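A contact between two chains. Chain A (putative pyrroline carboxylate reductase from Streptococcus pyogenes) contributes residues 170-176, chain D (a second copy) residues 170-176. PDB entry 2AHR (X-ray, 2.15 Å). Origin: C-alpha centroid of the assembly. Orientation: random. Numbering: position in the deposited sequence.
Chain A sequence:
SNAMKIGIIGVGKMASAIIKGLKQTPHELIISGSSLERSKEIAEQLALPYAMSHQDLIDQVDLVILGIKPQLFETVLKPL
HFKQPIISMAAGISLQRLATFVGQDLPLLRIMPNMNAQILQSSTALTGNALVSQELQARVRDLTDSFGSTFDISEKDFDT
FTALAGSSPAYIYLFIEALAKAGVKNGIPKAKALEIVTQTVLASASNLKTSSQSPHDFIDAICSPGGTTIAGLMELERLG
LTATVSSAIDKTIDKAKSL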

ATOM      1  N   ALA A 170      -3.947  -4.495 -27.190  1.00 32.64           N
ATOM      2  CA  ALA A 170      -4.585  -3.495 -26.325  1.00 32.49           C
ATOM      3  C   ALA A 170      -3.648  -3.032 -25.209  1.00 32.47           C
ATOM      4  O   ALA A 170      -3.651  -1.845 -24.837  1.00 32.91           O
ATOM      5  CB  ALA A 170      -5.885  -4.049 -25.739  1.00 31.67           C
ATOM      6  N   TYR A 171      -2.851  -3.964 -24.671  1.00 32.03           N
ATOM      7  CA  TYR A 171      -1.906  -3.638 -23.598  1.00 32.09           C
ATOM      8  C   TYR A 171      -0.760  -2.834 -24.148  1.00 31.96           C
ATOM      9  O   TYR A 171      -0.324  -1.877 -23.524  1.00 32.17           O
ATOM     10  CB  TYR A 171      -1.405  -4.896 -22.869  1.00 31.56           C
ATOM     11  CG  TYR A 171      -2.538  -5.834 -22.497  1.00 32.22           C
ATOM     12  CD1 TYR A 171      -3.814  -5.339 -22.224  1.00 33.22           C
ATOM     13  CD2 TYR A 171      -2.334  -7.205 -22.397  1.00 33.85           C
ATOM     14  CE1 TYR A 171      -4.869  -6.181 -21.877  1.00 33.93           C
ATOM     15  CE2 TYR A 171      -3.382  -8.067 -22.049  1.00 34.62           C
ATOM     16  CZ  TYR A 171      -4.649  -7.539 -21.796  1.00 35.31           C
ATOM     17  OH  TYR A 171      -5.697  -8.366 -21.464  1.00 34.56           O
ATOM     18  N   ILE A 172      -0.282  -3.233 -25.326  1.00 32.10           N
ATOM     19  CA  ILE A 172       0.697  -2.465 -26.064  1.00 31.84           C
ATOM     20  C   ILE A 172       0.204  -1.039 -26.309  1.00 31.34           C
ATOM     21  O   ILE A 172       0.954  -0.086 -26.088  1.00 31.29           O
ATOM     22  CB  ILE A 172       1.050  -3.154 -27.395  1.00 32.68           C
ATOM     23  CG1 ILE A 172       1.747  -4.498 -27.122  1.00 32.32           C
ATOM     24  CG2 ILE A 172       1.916  -2.251 -28.285  1.00 31.77           C
ATOM     25  CD1 ILE A 172       1.523  -5.555 -28.200  1.00 34.08           C
ATOM     26  N   TYR A 173      -1.046  -0.892 -26.745  1.00 30.44           N
ATOM     27  CA  TYR A 173      -1.589   0.440 -27.014  1.00 30.48           C
ATOM     28  C   TYR A 173      -1.754   1.279 -25.736  1.00 29.30           C
ATOM     29  O   TYR A 173      -1.532   2.491 -25.740  1.00 28.53           O
ATOM     30  CB  TYR A 173      -2.901   0.373 -27.827  1.00 30.31           C
ATOM     31  CG  TYR A 173      -2.722  -0.166 -29.255  1.00 31.89           C
ATOM     32  CD1 TYR A 173      -1.703   0.299 -30.084  1.00 30.84           C
ATOM     33  CD2 TYR A 173      -3.582  -1.136 -29.765  1.00 32.43           C
ATOM     34  CE1 TYR A 173      -1.537  -0.198 -31.381  1.00 33.39           C
ATOM     35  CE2 TYR A 173      -3.418  -1.650 -31.066  1.00 32.84           C
ATOM     36  CZ  TYR A 173      -2.404  -1.173 -31.866  1.00 33.11           C
ATOM     37  OH  TYR A 173      -2.255  -1.665 -33.146  1.00 32.00           O
ATOM     38  N   LEU A 174      -2.152   0.646 -24.633  1.00 29.12           N
ATOM     39  CA  LEU A 174      -2.231   1.404 -23.380  1.00 28.55           C
ATOM     40  C   LEU A 174      -0.826   1.871 -23.011  1.00 28.84           C
ATOM     41  O   LEU A 174      -0.633   2.969 -22.505  1.00 29.37           O
ATOM     42  CB  LEU A 174      -2.840   0.563 -22.242  1.00 27.94           C
ATOM     43  CG  LEU A 174      -3.274   1.363 -21.006  1.00 29.40           C
ATOM     44  CD1 LEU A 174      -4.536   2.211 -21.272  1.00 29.05           C
ATOM     45  CD2 LEU A 174      -3.479   0.438 -19.763  1.00 26.36           C
ATOM     46  N   PHE A 175       0.169   1.037 -23.280  1.00 28.83           N
ATOM     47  CA  PHE A 175       1.541   1.383 -22.916  1.00 29.13           C
ATOM     48  C   PHE A 175       2.071   2.578 -23.726  1.00 29.91           C
ATOM     49  O   PHE A 175       2.659   3.530 -23.187  1.00 29.75           O
ATOM     50  CB  PHE A 175       2.403   0.131 -23.130  1.00 28.43           C
ATOM     51  CG  PHE A 175       3.871   0.333 -22.832  1.00 31.36           C
ATOM     52  CD1 PHE A 175       4.340   0.316 -21.514  1.00 29.47           C
ATOM     53  CD2 PHE A 175       4.781   0.518 -23.872  1.00 29.59           C
ATOM     54  CE1 PHE A 175       5.703   0.482 -21.233  1.00 34.02           C
ATOM     55  CE2 PHE A 175       6.127   0.684 -23.606  1.00 33.12           C
ATOM     56  CZ  PHE A 175       6.592   0.659 -22.272  1.00 33.77           C
ATOM     57  N   ILE A 176       1.878   2.503 -25.044  1.00 30.76           N
ATOM     58  CA  ILE A 176       2.214   3.581 -25.953  1.00 30.98           C
ATOM     59  C   ILE A 176       1.510   4.875 -25.544  1.00 31.78           C
ATOM     60  O   ILE A 176       2.128   5.939 -25.473  1.00 33.51           O
ATOM     61  CB  ILE A 176       1.835   3.175 -27.413  1.00 30.45           C
ATOM     62  CG1 ILE A 176       2.851   2.178 -27.963  1.00 30.19           C
ATOM     63  CG2 ILE A 176       1.702   4.409 -28.330  1.00 31.55           C
ATOM     64  CD1 ILE A 176       2.407   1.461 -29.232  1.00 32.38           C
TER
ATOM     65  N   ALA D 170      14.598   1.028 -23.731  1.00 31.63           N
ATOM     66  CA  ALA D 170      14.807   0.173 -22.544  1.00 31.74           C
ATOM     67  C   ALA D 170      13.488  -0.140 -21.866  1.00 31.88           C
ATOM     68  O   ALA D 170      13.285  -1.247 -21.396  1.00 32.49           O
ATOM     69  CB  ALA D 170      15.754   0.829 -21.558  1.00 30.88           C
ATOM     70  N   TYR D 171      12.580   0.833 -21.831  1.00 32.43           N
ATOM     71  CA  TYR D 171      11.262   0.626 -21.213  1.00 31.68           C
ATOM     72  C   TYR D 171      10.370  -0.282 -22.071  1.00 31.46           C
ATOM     73  O   TYR D 171       9.638  -1.116 -21.541  1.00 31.87           O
ATOM     74  CB  TYR D 171      10.574   1.968 -20.889  1.00 31.24           C
ATOM     75  CG  TYR D 171      11.497   2.969 -20.226  1.00 30.91           C
ATOM     76  CD1 TYR D 171      12.585   2.544 -19.432  1.00 33.15           C
ATOM     77  CD2 TYR D 171      11.280   4.340 -20.353  1.00 33.14           C
ATOM     78  CE1 TYR D 171      13.443   3.463 -18.829  1.00 31.71           C
ATOM     79  CE2 TYR D 171      12.134   5.277 -19.736  1.00 30.54           C
ATOM     80  CZ  TYR D 171      13.211   4.825 -18.981  1.00 31.94           C
ATOM     81  OH  TYR D 171      14.066   5.731 -18.374  1.00 30.86           O
ATOM     82  N   ILE D 172      10.472  -0.136 -23.391  1.00 30.59           N
ATOM     83  CA  ILE D 172       9.825  -1.015 -24.342  1.00 29.59           C
ATOM     84  C   ILE D 172      10.306  -2.460 -24.197  1.00 29.25           C
ATOM     85  O   ILE D 172       9.496  -3.388 -24.205  1.00 30.19           O
ATOM     86  CB  ILE D 172      10.074  -0.523 -25.784  1.00 30.18           C
ATOM     87  CG1 ILE D 172       9.221   0.720 -26.070  1.00 31.01           C
ATOM     88  CG2 ILE D 172       9.765  -1.608 -26.791  1.00 28.97           C
ATOM     89  CD1 ILE D 172       9.906   1.774 -26.944  1.00 29.59           C
ATOM     90  N   TYR D 173      11.611  -2.665 -24.050  1.00 28.68           N
ATOM     91  CA  TYR D 173      12.138  -4.019 -23.831  1.00 28.64           C
ATOM     92  C   TYR D 173      11.772  -4.617 -22.466  1.00 27.98           C
ATOM     93  O   TYR D 173      11.588  -5.825 -22.344  1.00 28.81           O
ATOM     94  CB  TYR D 173      13.661  -4.035 -24.018  1.00 28.85           C
ATOM     95  CG  TYR D 173      14.123  -3.673 -25.428  1.00 30.24           C
ATOM     96  CD1 TYR D 173      13.505  -4.244 -26.563  1.00 28.75           C
ATOM     97  CD2 TYR D 173      15.183  -2.764 -25.629  1.00 29.39           C
ATOM     98  CE1 TYR D 173      13.921  -3.892 -27.876  1.00 31.82           C
ATOM     99  CE2 TYR D 173      15.601  -2.410 -26.932  1.00 31.52           C
ATOM    100  CZ  TYR D 173      14.968  -2.987 -28.038  1.00 31.82           C
ATOM    101  OH  TYR D 173      15.390  -2.651 -29.308  1.00 33.82           O
ATOM    102  N   LEU D 174      11.690  -3.802 -21.424  1.00 28.08           N
ATOM    103  CA  LEU D 174      11.266  -4.354 -20.110  1.00 28.21           C
ATOM    104  C   LEU D 174       9.811  -4.820 -20.212  1.00 28.21           C
ATOM    105  O   LEU D 174       9.436  -5.861 -19.672  1.00 29.05           O
ATOM    106  CB  LEU D 174      11.451  -3.331 -18.981  1.00 27.46           C
ATOM    107  CG  LEU D 174      11.275  -3.873 -17.546  1.00 28.04           C
ATOM    108  CD1 LEU D 174      12.506  -4.698 -17.138  1.00 27.56           C
ATOM    109  CD2 LEU D 174      11.052  -2.717 -16.540  1.00 27.62           C
ATOM    110  N   PHE D 175       9.011  -4.074 -20.966  1.00 28.78           N
ATOM    111  CA  PHE D 175       7.601  -4.413 -21.190  1.00 28.24           C
ATOM    112  C   PHE D 175       7.474  -5.720 -21.965  1.00 29.10           C
ATOM    113  O   PHE D 175       6.726  -6.615 -21.567  1.00 28.64           O
ATOM    114  CB  PHE D 175       6.926  -3.249 -21.935  1.00 28.22           C
ATOM    115  CG  PHE D 175       5.444  -3.427 -22.162  1.00 29.22           C
ATOM    116  CD1 PHE D 175       4.535  -3.243 -21.128  1.00 29.18           C
ATOM    117  CD2 PHE D 175       4.967  -3.766 -23.423  1.00 32.31           C
ATOM    118  CE1 PHE D 175       3.172  -3.397 -21.338  1.00 32.01           C
ATOM    119  CE2 PHE D 175       3.592  -3.914 -23.649  1.00 32.40           C
ATOM    120  CZ  PHE D 175       2.697  -3.724 -22.595  1.00 31.67           C
ATOM    121  N   ILE D 176       8.166  -5.804 -23.118  1.00 29.69           N
ATOM    122  CA  ILE D 176       8.236  -7.026 -23.908  1.00 29.49           C
ATOM    123  C   ILE D 176       8.704  -8.229 -23.058  1.00 29.88           C
ATOM    124  O   ILE D 176       8.130  -9.324 -23.112  1.00 30.61           O
ATOM    125  CB  ILE D 176       9.190  -6.828 -25.103  1.00 29.39           C
ATOM    126  CG1 ILE D 176       8.541  -5.922 -26.161  1.00 30.40           C
ATOM    127  CG2 ILE D 176       9.634  -8.173 -25.713  1.00 29.02           C
ATOM    128  CD1 ILE D 176       9.522  -5.447 -27.272  1.00 30.77           C
TER

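Two copies of the same helical segment meet here, nearly antiparallel, with 154° between their N-to-C directions. Their axes come no closer than 11.9 Å, and side chains fill the space between them. F175(A) and F175(D) do most of this. Their CA atoms are 8.6 Å apart, and their CA-to-CB bonds point toward the opposing helix.

Both phenylalanines have chi1 in the t well, 178° in chain A and -177° in chain D. This carries each ring out across the gap, alongside its partner. The rings form an offset stack, with centroids 4.2 Å apart and planes at 17°. CD1 of F175(A) lies 3.6 Å from CD1 of F175(D). In this offset arrangement the CB of each phenylalanine sits over the face of the other ring, 4.1 Å from the F175(D) centroid for F175(A) CB and 4.2 Å from the F175(A) centroid for F175(D) CB. Chi2 is 80° in F175(A) and 76° in F175(D), so the two side chains have closely similar conformations.

Each ring tip reaches the backbone of the other helix one turn back. F175(A) CZ is 3.6 Å from Y171(D) O, and F175(D) CZ is 3.7 Å from Y171(A) O. Those carbonyls already accept hydrogen bonds from F175(D) N and F175(A) N of their own chains.

Y171(A) and Y171(D) have chi1 m. Each CA-to-CB bond points toward the other helix, but the ring leads away. The apolar CB meets the opposing ring tip, while the hydroxyl is hydrogen-bonded elsewhere in the structure. The CA-to-CB bonds of I172(A) and I172(D) run sideways, also with chi1 m. Their apolar CG1 suits the ring edge: I172(A) CG1 to F175(D) CE2 and I172(D) CG1 to F175(A) CE2 are both 4.0 Å.

No hydrogen bond crosses the contact. The two stretches bury 254 Å² in total, mostly on the phenylalanines, whose flat apolar rings suit this close packing.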